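Local coordinates for protein homoserine dehydrogenase (Staphylococcus aureus M1064, PDB 4PG7) that catalyses the NAD(P)-dependent interconversion of aspartate semialdehyde and homoserine in the aspartate pathway of amino acid biosynthesis, at residues Asn169-Thr181 against Asp221-Phe234. Sequence-based numbering, arbitrary orientation.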
ATOM      1  N   ASN A 169       9.073  10.430  -3.745  1.00 78.86           N
ATOM      2  CA  ASN A 169      10.235   9.678  -4.212  1.00 78.81           C
ATOM      3  C   ASN A 169      11.373   9.619  -3.191  1.00 77.03           C
ATOM      4  O   ASN A 169      12.086   8.618  -3.132  1.00 83.05           O
ATOM      5  CB  ASN A 169      10.765  10.255  -5.526  1.00 77.60           C
ATOM      6  CG  ASN A 169       9.744  10.198  -6.645  1.00 77.86           C
ATOM      7  N   ASN A 170      11.540  10.677  -2.396  1.00 70.94           N
ATOM      8  CA  ASN A 170      12.638  10.761  -1.440  1.00 65.52           C
ATOM      9  C   ASN A 170      12.261  10.054  -0.135  1.00 60.36           C
ATOM     10  O   ASN A 170      11.758  10.665   0.814  1.00 61.19           O
ATOM     11  CB  ASN A 170      13.008  12.217  -1.166  1.00 66.86           C
ATOM     12  N   ILE A 171      12.508   8.753  -0.119  1.00 51.95           N
ATOM     13  CA  ILE A 171      12.309   7.931   1.064  1.00 49.00           C
ATOM     14  C   ILE A 171      13.531   8.069   1.964  1.00 44.50           C
ATOM     15  O   ILE A 171      14.640   7.867   1.513  1.00 45.72           O
ATOM     16  CB  ILE A 171      12.114   6.453   0.678  1.00 47.12           C
ATOM     17  CG1 ILE A 171      10.907   6.299  -0.252  1.00 47.01           C
ATOM     18  CG2 ILE A 171      11.947   5.594   1.925  1.00 45.78           C
ATOM     19  CD1 ILE A 171      10.764   4.911  -0.854  1.00 46.41           C
ATOM     20  N   SER A 172      13.328   8.411   3.227  1.00 42.41           N
ATOM     21  CA  SER A 172      14.419   8.478   4.195  1.00 42.27           C
ATOM     22  C   SER A 172      14.465   7.284   5.155  1.00 38.43           C
ATOM     23  O   SER A 172      15.501   6.991   5.754  1.00 35.93           O
ATOM     24  CB  SER A 172      14.306   9.767   5.001  1.00 44.86           C
ATOM     25  OG  SER A 172      13.173   9.734   5.847  1.00 47.78           O
ATOM     26  N   LYS A 173      13.344   6.594   5.313  1.00 35.13           N
ATOM     27  CA  LYS A 173      13.274   5.488   6.261  1.00 33.50           C
ATOM     28  C   LYS A 173      12.144   4.542   5.867  1.00 31.18           C
ATOM     29  O   LYS A 173      11.109   4.976   5.382  1.00 30.29           O
ATOM     30  CB  LYS A 173      13.078   6.017   7.690  1.00 33.82           C
ATOM     31  CG  LYS A 173      12.892   4.949   8.773  1.00 32.17           C
ATOM     32  CD  LYS A 173      12.827   5.593  10.152  1.00 34.26           C
ATOM     33  CE  LYS A 173      12.562   4.565  11.238  1.00 34.64           C
ATOM     34  NZ  LYS A 173      12.264   5.189  12.558  1.00 35.67           N
ATOM     35  N   PHE A 174      12.363   3.248   6.050  1.00 30.96           N
ATOM     36  CA  PHE A 174      11.264   2.292   6.013  1.00 29.31           C
ATOM     37  C   PHE A 174      11.351   1.359   7.186  1.00 28.74           C
ATOM     38  O   PHE A 174      12.437   1.071   7.682  1.00 28.68           O
ATOM     39  CB  PHE A 174      11.244   1.498   4.699  1.00 29.72           C
ATOM     40  CG  PHE A 174      12.400   0.547   4.532  1.00 29.63           C
ATOM     41  CD1 PHE A 174      12.357  -0.733   5.092  1.00 29.85           C
ATOM     42  CD2 PHE A 174      13.503   0.897   3.795  1.00 30.51           C
ATOM     43  CE1 PHE A 174      13.406  -1.619   4.945  1.00 29.72           C
ATOM     44  CE2 PHE A 174      14.559   0.008   3.635  1.00 31.51           C
ATOM     45  CZ  PHE A 174      14.521  -1.241   4.217  1.00 30.40           C
ATOM     46  N   MET A 175      10.192   0.884   7.621  1.00 28.35           N
ATOM     47  CA  MET A 175      10.090  -0.152   8.640  1.00 28.12           C
ATOM     48  C   MET A 175       9.086  -1.166   8.141  1.00 27.51           C
ATOM     49  O   MET A 175       8.008  -0.789   7.677  1.00 26.62           O
ATOM     50  CB  MET A 175       9.563   0.415   9.954  1.00 28.65           C
ATOM     51  CG  MET A 175      10.459   1.425  10.602  1.00 31.28           C
ATOM     52  SD  MET A 175       9.819   1.847  12.218  1.00 34.60           S
ATOM     53  CE  MET A 175       8.392   2.821  11.828  1.00 35.09           C
ATOM     54  N   GLY A 176       9.409  -2.442   8.275  1.00 26.37           N
ATOM     55  CA  GLY A 176       8.541  -3.451   7.772  1.00 25.80           C
ATOM     56  C   GLY A 176       8.420  -4.686   8.604  1.00 26.50           C
ATOM     57  O   GLY A 176       9.351  -5.064   9.334  1.00 27.28           O
ATOM     58  N   ILE A 177       7.250  -5.313   8.494  1.00 25.43           N
ATOM     59  CA  ILE A 177       7.039  -6.665   8.970  1.00 25.23           C
ATOM     60  C   ILE A 177       7.182  -7.512   7.719  1.00 26.38           C
ATOM     61  O   ILE A 177       6.347  -7.407   6.832  1.00 25.32           O
ATOM     62  CB  ILE A 177       5.670  -6.803   9.644  1.00 25.40           C
ATOM     63  CG1 ILE A 177       5.671  -5.964  10.928  1.00 24.63           C
ATOM     64  CG2 ILE A 177       5.342  -8.269   9.901  1.00 24.89           C
ATOM     65  CD1 ILE A 177       4.309  -5.701  11.545  1.00 25.12           C
ATOM     66  N   LEU A 178       8.291  -8.265   7.628  1.00 26.52           N
ATOM     67  CA  LEU A 178       8.752  -8.811   6.368  1.00 29.71           C
ATOM     68  C   LEU A 178       8.848 -10.317   6.340  1.00 30.95           C
ATOM     69  O   LEU A 178       9.294 -10.890   5.342  1.00 35.75           O
ATOM     70  CB  LEU A 178      10.108  -8.228   5.979  1.00 29.77           C
ATOM     71  CG  LEU A 178      10.126  -6.706   5.840  1.00 32.02           C
ATOM     72  CD1 LEU A 178      11.535  -6.233   5.525  1.00 33.58           C
ATOM     73  CD2 LEU A 178       9.172  -6.254   4.749  1.00 33.56           C
ATOM     74  N   ASN A 179       8.397 -10.964   7.400  1.00 29.47           N
ATOM     75  CA  ASN A 179       8.426 -12.405   7.437  1.00 29.09           C
ATOM     76  C   ASN A 179       7.124 -12.853   8.088  1.00 26.49           C
ATOM     77  O   ASN A 179       6.883 -12.575   9.254  1.00 26.34           O
ATOM     78  CB  ASN A 179       9.667 -12.871   8.218  1.00 28.68           C
ATOM     79  CG  ASN A 179       9.747 -14.379   8.321  1.00 29.08           C
ATOM     80  OD1 ASN A 179       9.512 -14.959   9.377  1.00 28.18           O
ATOM     81  ND2 ASN A 179      10.036 -15.019   7.199  1.00 28.16           N
ATOM     82  N   GLY A 180       6.288 -13.537   7.322  1.00 26.43           N
ATOM     83  CA  GLY A 180       4.967 -13.988   7.787  1.00 26.13           C
ATOM     84  C   GLY A 180       5.031 -14.930   8.978  1.00 26.10           C
ATOM     85  O   GLY A 180       4.244 -14.821   9.915  1.00 25.09           O
ATOM     86  N   THR A 181       5.978 -15.859   8.942  1.00 27.38           N
ATOM     87  CA  THR A 181       6.068 -16.894   9.990  1.00 28.34           C
ATOM     88  C   THR A 181       6.412 -16.318  11.358  1.00 27.38           C
ATOM     89  O   THR A 181       5.788 -16.686  12.363  1.00 26.01           O
ATOM     90  CB  THR A 181       7.110 -17.959   9.600  1.00 30.69           C
ATOM     91  OG1 THR A 181       6.662 -18.626   8.410  1.00 33.58           O
ATOM     92  CG2 THR A 181       7.291 -18.966  10.719  1.00 32.07           C
ATOM     93  N   ASP A 221      15.496 -14.349   6.482  1.00 33.03           N
ATOM     94  CA  ASP A 221      14.565 -13.992   5.393  1.00 34.92           C
ATOM     95  C   ASP A 221      14.241 -12.513   5.410  1.00 34.86           C
ATOM     96  O   ASP A 221      14.276 -11.846   4.368  1.00 34.81           O
ATOM     97  CB  ASP A 221      13.257 -14.789   5.499  1.00 36.73           C
ATOM     98  CG  ASP A 221      12.247 -14.383   4.447  1.00 39.54           C
ATOM     99  OD1 ASP A 221      12.626 -14.438   3.260  1.00 39.64           O
ATOM    100  OD2 ASP A 221      11.080 -14.014   4.794  1.00 41.47           O
ATOM    101  N   ALA A 222      13.919 -11.997   6.598  1.00 32.89           N
ATOM    102  CA  ALA A 222      13.618 -10.592   6.757  1.00 31.07           C
ATOM    103  C   ALA A 222      14.827  -9.712   6.403  1.00 29.57           C
ATOM    104  O   ALA A 222      14.665  -8.667   5.775  1.00 27.71           O
ATOM    105  CB  ALA A 222      13.156 -10.313   8.172  1.00 31.77           C
ATOM    106  N   ALA A 223      16.031 -10.137   6.781  1.00 28.75           N
ATOM    107  CA  ALA A 223      17.241  -9.375   6.450  1.00 30.49           C
ATOM    108  C   ALA A 223      17.491  -9.314   4.941  1.00 30.22           C
ATOM    109  O   ALA A 223      17.853  -8.263   4.404  1.00 29.64           O
ATOM    110  CB  ALA A 223      18.456  -9.940   7.167  1.00 31.03           C
ATOM    111  N   ARG A 224      17.242 -10.415   4.243  1.00 30.86           N
ATOM    112  CA  ARG A 224      17.320 -10.389   2.775  1.00 31.92           C
ATOM    113  C   ARG A 224      16.344  -9.373   2.188  1.00 30.01           C
ATOM    114  O   ARG A 224      16.698  -8.613   1.297  1.00 31.46           O
ATOM    115  CB  ARG A 224      17.094 -11.785   2.186  1.00 34.18           C
ATOM    116  CG  ARG A 224      18.224 -12.755   2.516  1.00 37.04           C
ATOM    117  CD  ARG A 224      18.128 -14.056   1.731  1.00 39.59           C
ATOM    118  NE  ARG A 224      16.826 -14.680   1.932  1.00 41.96           N
ATOM    119  CZ  ARG A 224      16.569 -15.720   2.724  1.00 43.85           C
ATOM    120  NH1 ARG A 224      17.538 -16.306   3.418  1.00 46.95           N
ATOM    121  NH2 ARG A 224      15.322 -16.181   2.814  1.00 43.53           N
ATOM    122  N   LYS A 225      15.125  -9.333   2.699  1.00 30.67           N
ATOM    123  CA  LYS A 225      14.141  -8.374   2.206  1.00 31.13           C
ATOM    124  C   LYS A 225      14.495  -6.937   2.537  1.00 30.15           C
ATOM    125  O   LYS A 225      14.143  -6.027   1.782  1.00 30.95           O
ATOM    126  CB  LYS A 225      12.735  -8.727   2.703  1.00 32.81           C
ATOM    127  CG  LYS A 225      12.188  -9.968   1.996  1.00 33.52           C
ATOM    128  CD  LYS A 225      10.950 -10.506   2.679  1.00 34.01           C
ATOM    129  CE  LYS A 225      10.452 -11.798   2.013  1.00 34.32           C
ATOM    130  NZ  LYS A 225       9.640 -12.564   2.996  1.00 36.97           N
ATOM    131  N   VAL A 226      15.181  -6.723   3.657  1.00 28.52           N
ATOM    132  CA  VAL A 226      15.707  -5.405   3.985  1.00 27.64           C
ATOM    133  C   VAL A 226      16.793  -4.964   3.002  1.00 28.40           C
ATOM    134  O   VAL A 226      16.834  -3.796   2.617  1.00 29.31           O
ATOM    135  CB  VAL A 226      16.271  -5.375   5.414  1.00 27.89           C
ATOM    136  CG1 VAL A 226      17.107  -4.126   5.644  1.00 28.21           C
ATOM    137  CG2 VAL A 226      15.125  -5.437   6.404  1.00 27.48           C
ATOM    138  N   VAL A 227      17.682  -5.874   2.613  1.00 29.59           N
ATOM    139  CA  VAL A 227      18.658  -5.567   1.556  1.00 31.97           C
ATOM    140  C   VAL A 227      17.938  -5.142   0.275  1.00 32.14           C
ATOM    141  O   VAL A 227      18.255  -4.119  -0.327  1.00 33.21           O
ATOM    142  CB  VAL A 227      19.571  -6.759   1.235  1.00 32.94           C
ATOM    143  CG1 VAL A 227      20.466  -6.435   0.041  1.00 34.92           C
ATOM    144  CG2 VAL A 227      20.425  -7.133   2.432  1.00 33.94           C
ATOM    145  N   ILE A 228      16.953  -5.924  -0.131  1.00 32.49           N
ATOM    146  CA  ILE A 228      16.205  -5.640  -1.350  1.00 34.28           C
ATOM    147  C   ILE A 228      15.422  -4.336  -1.233  1.00 34.95           C
ATOM    148  O   ILE A 228      15.462  -3.497  -2.133  1.00 35.63           O
ATOM    149  CB  ILE A 228      15.228  -6.781  -1.704  1.00 35.19           C
ATOM    150  CG1 ILE A 228      15.968  -8.099  -1.994  1.00 36.67           C
ATOM    151  CG2 ILE A 228      14.373  -6.411  -2.909  1.00 37.45           C
ATOM    152  CD1 ILE A 228      16.943  -8.024  -3.154  1.00 38.10           C
ATOM    153  N   THR A 229      14.692  -4.173  -0.139  1.00 34.13           N
ATOM    154  CA  THR A 229      13.912  -2.973   0.072  1.00 33.69           C
ATOM    155  C   THR A 229      14.799  -1.705   0.094  1.00 36.20           C
ATOM    156  O   THR A 229      14.390  -0.657  -0.422  1.00 35.13           O
ATOM    157  CB  THR A 229      13.051  -3.093   1.327  1.00 34.04           C
ATOM    158  OG1 THR A 229      12.209  -4.245   1.195  1.00 32.91           O
ATOM    159  CG2 THR A 229      12.182  -1.864   1.524  1.00 33.46           C
ATOM    160  N   SER A 230      16.000  -1.817   0.649  1.00 36.73           N
ATOM    161  CA  SER A 230      16.954  -0.705   0.672  1.00 38.12           C
ATOM    162  C   SER A 230      17.425  -0.347  -0.736  1.00 41.06           C
ATOM    163  O   SER A 230      17.593   0.832  -1.076  1.00 38.73           O
ATOM    164  CB  SER A 230      18.176  -1.060   1.527  1.00 36.60           C
ATOM    165  OG  SER A 230      17.824  -1.235   2.888  1.00 34.60           O
ATOM    166  N   TYR A 231      17.644  -1.369  -1.551  1.00 42.19           N
ATOM    167  CA  TYR A 231      18.033  -1.163  -2.946  1.00 42.99           C
ATOM    168  C   TYR A 231      16.929  -0.455  -3.748  1.00 43.00           C
ATOM    169  O   TYR A 231      17.195   0.502  -4.457  1.00 42.40           O
ATOM    170  CB  TYR A 231      18.390  -2.496  -3.596  1.00 42.65           C
ATOM    171  CG  TYR A 231      18.864  -2.341  -5.022  1.00 46.38           C
ATOM    172  CD1 TYR A 231      19.992  -1.586  -5.314  1.00 46.42           C
ATOM    173  CD2 TYR A 231      18.171  -2.933  -6.076  1.00 46.50           C
ATOM    174  CE1 TYR A 231      20.417  -1.422  -6.624  1.00 51.57           C
ATOM    175  CE2 TYR A 231      18.597  -2.787  -7.388  1.00 50.30           C
ATOM    176  CZ  TYR A 231      19.719  -2.031  -7.653  1.00 50.19           C
ATOM    177  OH  TYR A 231      20.125  -1.891  -8.949  1.00 56.16           O
ATOM    178  N   LEU A 232      15.693  -0.913  -3.592  1.00 42.32           N
ATOM    179  CA  LEU A 232      14.562  -0.310  -4.259  1.00 43.07           C
ATOM    180  C   LEU A 232      14.210   1.079  -3.713  1.00 45.01           C
ATOM    181  O   LEU A 232      13.868   1.956  -4.489  1.00 45.88           O
ATOM    182  CB  LEU A 232      13.340  -1.226  -4.168  1.00 42.66           C
ATOM    183  CG  LEU A 232      13.507  -2.573  -4.881  1.00 44.76           C
ATOM    184  CD1 LEU A 232      12.301  -3.458  -4.631  1.00 43.52           C
ATOM    185  CD2 LEU A 232      13.722  -2.380  -6.380  1.00 48.13           C
ATOM    186  N   SER A 233      14.336   1.293  -2.401  1.00 43.38           N
ATOM    187  CA  SER A 233      14.005   2.584  -1.780  1.00 44.27           C
ATOM    188  C   SER A 233      15.073   3.660  -1.937  1.00 44.80           C
ATOM    189  O   SER A 233      14.756   4.830  -2.170  1.00 45.73           O
ATOM    190  CB  SER A 233      13.729   2.408  -0.273  1.00 43.36           C
ATOM    191  OG  SER A 233      12.629   1.541  -0.069  1.00 43.46           O
ATOM    192  N   PHE A 234      16.328   3.282  -1.741  1.00 44.46           N
ATOM    193  CA  PHE A 234      17.407   4.241  -1.642  1.00 45.42           C
ATOM    194  C   PHE A 234      18.377   4.189  -2.809  1.00 49.13           C
ATOM    195  O   PHE A 234      19.295   5.006  -2.853  1.00 48.36           O
ATOM    196  CB  PHE A 234      18.220   3.989  -0.378  1.00 44.72           C
ATOM    197  CG  PHE A 234      17.409   3.922   0.874  1.00 43.22           C
ATOM    198  CD1 PHE A 234      16.484   4.909   1.172  1.00 43.17           C
ATOM    199  CD2 PHE A 234      17.619   2.901   1.793  1.00 40.72           C
ATOM    200  CE1 PHE A 234      15.749   4.850   2.338  1.00 42.06           C
ATOM    201  CE2 PHE A 234      16.895   2.851   2.969  1.00 40.12           C
ATOM    202  CZ  PHE A 234      15.963   3.827   3.245  1.00 39.61           C
TER
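The Phe174 ring carries the methyl of Thr229 over the centre of one face, a CH-pi contact with CG2 3.5 Å from the ring centroid and 5° off the normal, while Ser230 OG meets its edge in plane. This is helix-on-sheet packing in the homoserine dehydrogenase family region: helix 220-234 lies against one face of the mixed sheet, nearly antiparallel to strand 171-177 (162° between their axes), which strands 264-275 and 302-308 flank. Phe234 receives Ser233 CB over one face and the backbone of Ile171 at its edge, where CE1 lies 3.3 Å from Ile171 O. The planes of the two rings are only roughly parallel and slid so far apart that they barely overlap; they touch through CE2 of each. Phe174 holds CG between its backbone N and carbonyl carbon (chi1 68°), which lays the ring on the helix. The hydroxyls of Thr229, Ser230 and Ser233 each donate to the carbonyl one turn back, so each spends its proton within the helix. Further along, the Leu178 side chain runs alongside Lys225 in the opposite direction, and its CD1 packs on Val226 CG2 at 3.8 Å. Lys225 NZ donates almost straight to Leu178 O at 2.9 Å. Asn179 is the N-cap of helix 180-192, its OD1 taking the N-H of Ser182. Asn179 ND2 donates to Asp221 OD2 at 2.8 Å on the anti side; the same ND2 also donates to Asp216 OD1. On the syn side of Asp221 OD2, Lys225 NZ forms a salt bridge at 2.7 Å.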